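Long-range contacts in DNA methyltransferase (PDB 4ONQ), which probably transfers methyl groups from S-adenosylmethionine to cytosine C5 in DNA, the chain here being its catalytic domain: residues V68-F73 with S210-T215; C74-K79 with T120-L125. The protein carries 5 engineered substitutions. One frame throughout, in Å; residues are numbered along the deposited sequence.

The centres of the two contacts lie about 9 Å apart, and interaction 2 is nested along the chain within the loop that interaction 1 closes. Residues 68-73 run straight into 74-79, so one continuous piece of chain supplies a side of each contact. This piece is tied back on itself: S70 N and R78 O are 2.7 Å apart and D69 OD1 and R78 N 3.0 Å apart, both probable hydrogen bonds. Interaction 1 reaches the cofactor pocket directly through S210 and F211. Interaction 2 stays behind it, the R78 side chain coming within about 8 Å of sinefungin between nearest atoms. The predicted catalytic C316 falls in an unmodelled region.

Interaction 1 of 2, residues V68-F73 with S210-T215; sequences VDSKYF and SFQVDT. With SFG (sinefungin), chain C.
S70 and T215 meet hydroxyl to hydroxyl: S70 OG donates to T215 OG1 over 2.8 Å, and T215 OG1 in turn donates to Q212 OE1. Beside this pair of bonds the F73 ring lies over the T215 backbone, with T215 CA 3.9 Å from the ring centroid and 13° off its normal, a CH-pi contact. V68 CG2 meets T215 CG2 tip to tip at 3.9 Å. Residues 213-220 form a helix that here packs against strand 66-69, an edge strand of the seven-stranded sheet in this rearranged Rossmann-like methyltransferase domain. Q212 is the N-cap of that helix: its chain bends at chi2 (-70°), bringing OE1 back over the first turn, where it also accepts from T215 N at 2.9 Å, nearly along the C=O axis. The other half of the amide is fixed too, because Q212 NE2 donates to the anti lone pair of D214 OD2 (2.7 Å) and also bonds L185 O. Just before the cap, F211 N donates to sinefungin O at 3.0 Å, and the ligand's amino nitrogen N sits over one face of the F211 ring. On the other segment, D69 OD1 accepts from K71 N in an Asx turn.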
loop_
_atom_site.group_PDB
_atom_site.type_symbol
_atom_site.label_atom_id
_atom_site.label_comp_id
_atom_site.label_asym_id
_atom_site.label_seq_id
_atom_site.Cartn_x
_atom_site.Cartn_y
_atom_site.Cartn_z
ATOM N N VAL A 68 1.278 10.471 -4.775
ATOM C CA VAL A 68 2.540 9.797 -5.055
ATOM C C VAL A 68 2.337 8.441 -5.742
ATOM O O VAL A 68 1.378 7.705 -5.463
ATOM C CB VAL A 68 3.463 9.723 -3.794
ATOM C CG1 VAL A 68 2.657 9.854 -2.525
ATOM C CG2 VAL A 68 4.305 8.458 -3.782
ATOM N N ASP A 69 3.226 8.166 -6.690
ATOM C CA ASP A 69 3.220 6.933 -7.452
ATOM C C ASP A 69 4.278 6.022 -6.852
ATOM O O ASP A 69 5.431 6.424 -6.683
ATOM C CB ASP A 69 3.547 7.236 -8.919
ATOM C CG ASP A 69 3.245 6.072 -9.845
ATOM O OD1 ASP A 69 3.410 4.903 -9.431
ATOM O OD2 ASP A 69 2.839 6.332 -10.997
ATOM N N SER A 70 3.893 4.792 -6.534
ATOM C CA SER A 70 4.809 3.880 -5.859
ATOM C C SER A 70 5.899 3.365 -6.785
ATOM O O SER A 70 6.766 2.604 -6.362
ATOM C CB SER A 70 4.052 2.714 -5.225
ATOM O OG SER A 70 3.305 3.156 -4.111
ATOM N N LYS A 71 5.911 3.842 -7.999
ATOM C CA LYS A 71 6.913 3.443 -8.926
ATOM C C LYS A 71 8.218 4.039 -8.565
ATOM O O LYS A 71 9.239 3.646 -9.037
ATOM C CB LYS A 71 6.532 3.897 -10.296
ATOM C CG LYS A 71 6.888 5.292 -10.620
ATOM C CD LYS A 71 6.308 5.660 -11.933
ATOM C CE LYS A 71 6.779 6.965 -12.460
ATOM N NZ LYS A 71 6.121 7.267 -13.729
ATOM N N TYR A 72 8.174 4.996 -7.682
ATOM C CA TYR A 72 9.380 5.601 -7.137
ATOM C C TYR A 72 9.886 4.837 -5.919
ATOM O O TYR A 72 10.871 5.229 -5.296
ATOM C CB TYR A 72 9.119 7.065 -6.787
ATOM C CG TYR A 72 8.812 7.905 -8.004
ATOM C CD1 TYR A 72 9.794 8.174 -8.943
ATOM C CD2 TYR A 72 7.541 8.422 -8.217
ATOM C CE1 TYR A 72 9.523 8.935 -10.061
ATOM C CE2 TYR A 72 7.258 9.181 -9.333
ATOM C CZ TYR A 72 8.255 9.436 -10.250
ATOM O OH TYR A 72 7.989 10.195 -11.363
ATOM N N PHE A 73 9.216 3.737 -5.590
ATOM C CA PHE A 73 9.591 2.950 -4.423
ATOM C C PHE A 73 9.783 1.472 -4.738
ATOM O O PHE A 73 10.382 0.736 -3.950
ATOM C CB PHE A 73 8.571 3.139 -3.302
ATOM C CG PHE A 73 8.505 4.546 -2.783
ATOM C CD1 PHE A 73 9.238 4.921 -1.671
ATOM C CD2 PHE A 73 7.723 5.500 -3.415
ATOM C CE1 PHE A 73 9.182 6.214 -1.190
ATOM C CE2 PHE A 73 7.669 6.793 -2.943
ATOM C CZ PHE A 73 8.398 7.149 -1.827
ATOM N N SER A 210 -3.768 -3.913 -0.858
ATOM C CA SER A 210 -2.926 -3.477 0.254
ATOM C C SER A 210 -2.159 -2.169 0.026
ATOM O O SER A 210 -2.214 -1.582 -1.053
ATOM C CB SER A 210 -1.943 -4.587 0.625
ATOM O OG SER A 210 -1.133 -4.176 1.705
ATOM N N PHE A 211 -1.451 -1.712 1.058
ATOM C CA PHE A 211 -0.508 -0.602 0.924
ATOM C C PHE A 211 0.718 -1.098 0.179
ATOM O O PHE A 211 1.033 -2.286 0.220
ATOM C CB PHE A 211 -0.013 -0.142 2.294
ATOM C CG PHE A 211 -1.005 0.644 3.085
ATOM C CD1 PHE A 211 -1.892 1.498 2.467
ATOM C CD2 PHE A 211 -1.027 0.546 4.469
ATOM C CE1 PHE A 211 -2.794 2.237 3.214
ATOM C CE2 PHE A 211 -1.929 1.273 5.221
ATOM C CZ PHE A 211 -2.813 2.123 4.590
ATOM N N GLN A 212 1.426 -0.196 -0.489
ATOM C CA GLN A 212 2.798 -0.491 -0.871
ATOM C C GLN A 212 3.632 -0.079 0.333
ATOM O O GLN A 212 3.677 1.094 0.689
ATOM C CB GLN A 212 3.207 0.283 -2.123
ATOM C CG GLN A 212 4.364 -0.344 -2.897
ATOM C CD GLN A 212 5.689 -0.243 -2.165
ATOM O OE1 GLN A 212 6.004 0.789 -1.577
ATOM N NE2 GLN A 212 6.472 -1.320 -2.197
ATOM N N VAL A 213 4.268 -1.050 0.979
ATOM C CA VAL A 213 4.930 -0.822 2.263
ATOM C C VAL A 213 6.091 0.194 2.260
ATOM O O VAL A 213 6.244 0.959 3.211
ATOM C CB VAL A 213 5.370 -2.167 2.898
ATOM C CG1 VAL A 213 6.162 -1.939 4.166
ATOM C CG2 VAL A 213 4.143 -3.037 3.182
ATOM N N ASP A 214 6.900 0.212 1.203
ATOM C CA ASP A 214 8.050 1.123 1.147
ATOM C C ASP A 214 7.601 2.592 1.102
ATOM O O ASP A 214 8.214 3.467 1.728
ATOM C CB ASP A 214 8.947 0.816 -0.063
ATOM C CG ASP A 214 9.435 -0.628 -0.095
ATOM O OD1 ASP A 214 10.443 -0.935 0.572
ATOM O OD2 ASP A 214 8.823 -1.454 -0.810
ATOM N N THR A 215 6.525 2.844 0.363
ATOM C CA THR A 215 5.948 4.180 0.214
ATOM C C THR A 215 5.430 4.698 1.561
ATOM O O THR A 215 5.830 5.772 2.064
ATOM C CB THR A 215 4.769 4.144 -0.809
ATOM O OG1 THR A 215 5.187 3.482 -2.009
ATOM C CG2 THR A 215 4.287 5.543 -1.158
HETATM N N SFG C . -4.786 -1.481 4.357
HETATM C CA SFG C . -4.921 -2.872 3.887
HETATM C C SFG C . -3.507 -3.393 3.643
HETATM O O SFG C . -2.567 -2.574 3.705
HETATM O OXT SFG C . -3.395 -4.626 3.470
HETATM C CB SFG C . -5.808 -2.874 2.629
HETATM C CG SFG C . -7.178 -2.455 3.157
HETATM C CD SFG C . -8.387 -2.277 2.215
HETATM N NE SFG C . -8.194 -1.213 1.226
HETATM C "C5'" SFG C . -9.498 -1.997 3.244
HETATM C "C4'" SFG C . -9.463 -3.376 3.954
HETATM O "O4'" SFG C . -10.916 -3.041 4.134
HETATM C "C3'" SFG C . -9.875 -4.790 3.567
HETATM O "O3'" SFG C . -9.581 -5.711 4.604
HETATM C "C2'" SFG C . -11.326 -4.667 3.314
HETATM O "O2'" SFG C . -11.900 -5.973 3.192
HETATM C "C1'" SFG C . -11.524 -4.174 4.770
HETATM N N9 SFG C . -12.961 -3.903 5.019
HETATM C C8 SFG C . -13.998 -3.911 4.198
HETATM N N7 SFG C . -15.080 -3.560 4.890
HETATM C C5 SFG C . -14.713 -3.307 6.146
HETATM C C6 SFG C . -15.407 -2.926 7.225
HETATM N N6 SFG C . -16.716 -2.751 7.063
HETATM N N1 SFG C . -14.829 -2.725 8.416
HETATM C C2 SFG C . -13.453 -2.924 8.527
HETATM N N3 SFG C . -12.752 -3.324 7.385
HETATM C C4 SFG C . -13.393 -3.482 6.214
#

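Interaction 2 of 2, residues C74-K79 with T120-L125; sequences CAAARK and TKLNCL
R78 lays its guanidinium alongside C124 and L125: C124 SG rests over one face of the group, while L125 O lies at its edge and takes a weak bond from R78 NH2 of 3.4 Å. The side chain runs extended from CG to NE, CG being anti to the backbone N (chi1 -163°), and this carries the group there. The main partner of R78 is G208 O, reached by NH1. Nearby, a water accepts from L125 N and donates to A77 O, linking the two segments. The A76 methyl lies beside L122 CB and also meets L125 CG at 4.0 Å, forming a small apolar patch. At the other end K121 bends at chi2 (86°) and passes CE within 3.4 Å of C74 O, before NZ bonds R100 O.

Between these side chains A76 and L122 face each other in a single parallel beta bridge, in which L122 grips the residues on both sides of A76. L122 N donates to A75 O over 2.9 Å at a nearly straight 175°, and L122 O accepts from A77 N over the same distance. Beyond the bridge the register slips by one residue, and A77 O is approached by C124 CA at 3.0 Å in a CA-H...O contact.

The contact thus pins the loop linking strands 66-69 and 79-84 to the one preceding helix 132-143, with L122 and L125 packing against helix 179-186.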
loop_
_atom_site.group_PDB
_atom_site.type_symbol
_atom_site.label_atom_id
_atom_site.label_comp_id
_atom_site.label_asym_id
_atom_site.label_seq_id
_atom_site.Cartn_x
_atom_site.Cartn_y
_atom_site.Cartn_z
ATOM N N CYS A 74 9.286 1.045 -5.893
ATOM C CA CYS A 74 9.375 -0.355 -6.293
ATOM C C CYS A 74 9.175 -0.466 -7.791
ATOM O O CYS A 74 9.055 0.542 -8.480
ATOM C CB CYS A 74 8.330 -1.202 -5.568
ATOM S SG CYS A 74 6.628 -0.752 -5.972
ATOM N N ALA A 75 9.136 -1.697 -8.289
ATOM C CA ALA A 75 9.058 -1.932 -9.722
ATOM C C ALA A 75 7.622 -1.979 -10.249
ATOM O O ALA A 75 7.393 -2.350 -11.396
ATOM C CB ALA A 75 9.799 -3.201 -10.082
ATOM N N ALA A 76 6.647 -1.614 -9.453
ATOM C CA ALA A 76 5.276 -1.556 -9.888
ATOM C C ALA A 76 4.606 -0.244 -9.540
ATOM O O ALA A 76 4.714 0.239 -8.458
ATOM C CB ALA A 76 4.478 -2.705 -9.319
ATOM N N ALA A 77 3.891 0.318 -10.489
ATOM C CA ALA A 77 3.194 1.556 -10.278
ATOM C C ALA A 77 1.988 1.473 -9.357
ATOM O O ALA A 77 1.239 0.547 -9.395
ATOM C CB ALA A 77 2.797 2.136 -11.600
ATOM N N ARG A 78 1.833 2.466 -8.517
ATOM C CA ARG A 78 0.640 2.610 -7.760
ATOM C C ARG A 78 0.401 4.065 -7.422
ATOM O O ARG A 78 1.173 4.660 -6.727
ATOM C CB ARG A 78 0.767 1.789 -6.509
ATOM C CG ARG A 78 -0.499 1.507 -5.791
ATOM C CD ARG A 78 -0.184 0.536 -4.699
ATOM N NE ARG A 78 -1.354 -0.163 -4.224
ATOM C CZ ARG A 78 -1.833 -1.271 -4.748
ATOM N NH1 ARG A 78 -2.880 -1.815 -4.226
ATOM N NH2 ARG A 78 -1.268 -1.838 -5.771
ATOM N N LYS A 79 -0.723 4.591 -7.867
ATOM C CA LYS A 79 -1.013 6.002 -7.781
ATOM C C LYS A 79 -2.007 6.269 -6.737
ATOM O O LYS A 79 -3.096 5.835 -6.819
ATOM C CB LYS A 79 -1.594 6.479 -9.077
ATOM C CG LYS A 79 -0.606 6.450 -10.182
ATOM C CD LYS A 79 -1.238 6.938 -11.443
ATOM C CE LYS A 79 -0.192 7.151 -12.488
ATOM N NZ LYS A 79 -0.657 6.677 -13.802
ATOM N N THR A 120 9.662 -1.669 -18.254
ATOM C CA THR A 120 10.633 -1.879 -17.188
ATOM C C THR A 120 9.910 -1.689 -15.864
ATOM O O THR A 120 10.482 -1.840 -14.787
ATOM C CB THR A 120 11.812 -0.900 -17.291
ATOM O OG1 THR A 120 11.316 0.442 -17.257
ATOM C CG2 THR A 120 12.573 -1.122 -18.591
ATOM N N LYS A 121 8.626 -1.377 -15.969
ATOM C CA LYS A 121 7.797 -1.091 -14.817
ATOM C C LYS A 121 6.451 -1.769 -15.014
ATOM O O LYS A 121 5.887 -1.742 -16.111
ATOM C CB LYS A 121 7.585 0.418 -14.703
ATOM C CG LYS A 121 7.757 0.967 -13.310
ATOM C CD LYS A 121 9.215 1.286 -13.014
ATOM C CE LYS A 121 9.363 1.813 -11.603
ATOM N NZ LYS A 121 10.779 2.035 -11.247
ATOM N N LEU A 122 5.935 -2.379 -13.956
ATOM C CA LEU A 122 4.615 -2.995 -14.003
ATOM C C LEU A 122 3.534 -1.956 -13.724
ATOM O O LEU A 122 3.801 -0.917 -13.126
ATOM C CB LEU A 122 4.525 -4.131 -12.982
ATOM C CG LEU A 122 5.394 -5.358 -13.267
ATOM C CD1 LEU A 122 5.749 -6.086 -11.984
ATOM C CD2 LEU A 122 4.672 -6.297 -14.213
ATOM N N ASN A 123 2.314 -2.239 -14.165
ATOM C CA ASN A 123 1.167 -1.403 -13.833
ATOM C C ASN A 123 0.690 -1.663 -12.407
ATOM O O ASN A 123 1.282 -2.473 -11.691
ATOM C CB ASN A 123 0.034 -1.639 -14.831
ATOM C CG ASN A 123 0.355 -1.095 -16.206
ATOM O OD1 ASN A 123 1.450 -0.593 -16.446
ATOM N ND2 ASN A 123 -0.599 -1.200 -17.121
ATOM N N CYS A 124 -0.365 -0.965 -11.993
ATOM C CA CYS A 124 -0.931 -1.145 -10.658
ATOM C C CYS A 124 -1.276 -2.611 -10.429
ATOM O O CYS A 124 -1.887 -3.252 -11.285
ATOM C CB CYS A 124 -2.175 -0.266 -10.476
ATOM S SG CYS A 124 -2.802 -0.186 -8.769
ATOM N N LEU A 125 -0.866 -3.147 -9.286
ATOM C CA LEU A 125 -1.121 -4.552 -8.982
ATOM C C LEU A 125 -2.567 -4.742 -8.538
ATOM O O LEU A 125 -2.993 -4.131 -7.565
ATOM C CB LEU A 125 -0.177 -5.041 -7.887
ATOM C CG LEU A 125 1.316 -4.839 -8.139
ATOM C CD1 LEU A 125 2.114 -5.201 -6.893
ATOM C CD2 LEU A 125 1.779 -5.654 -9.334
HETATM O O HOH W 1 0.666 -1.513 -7.384
#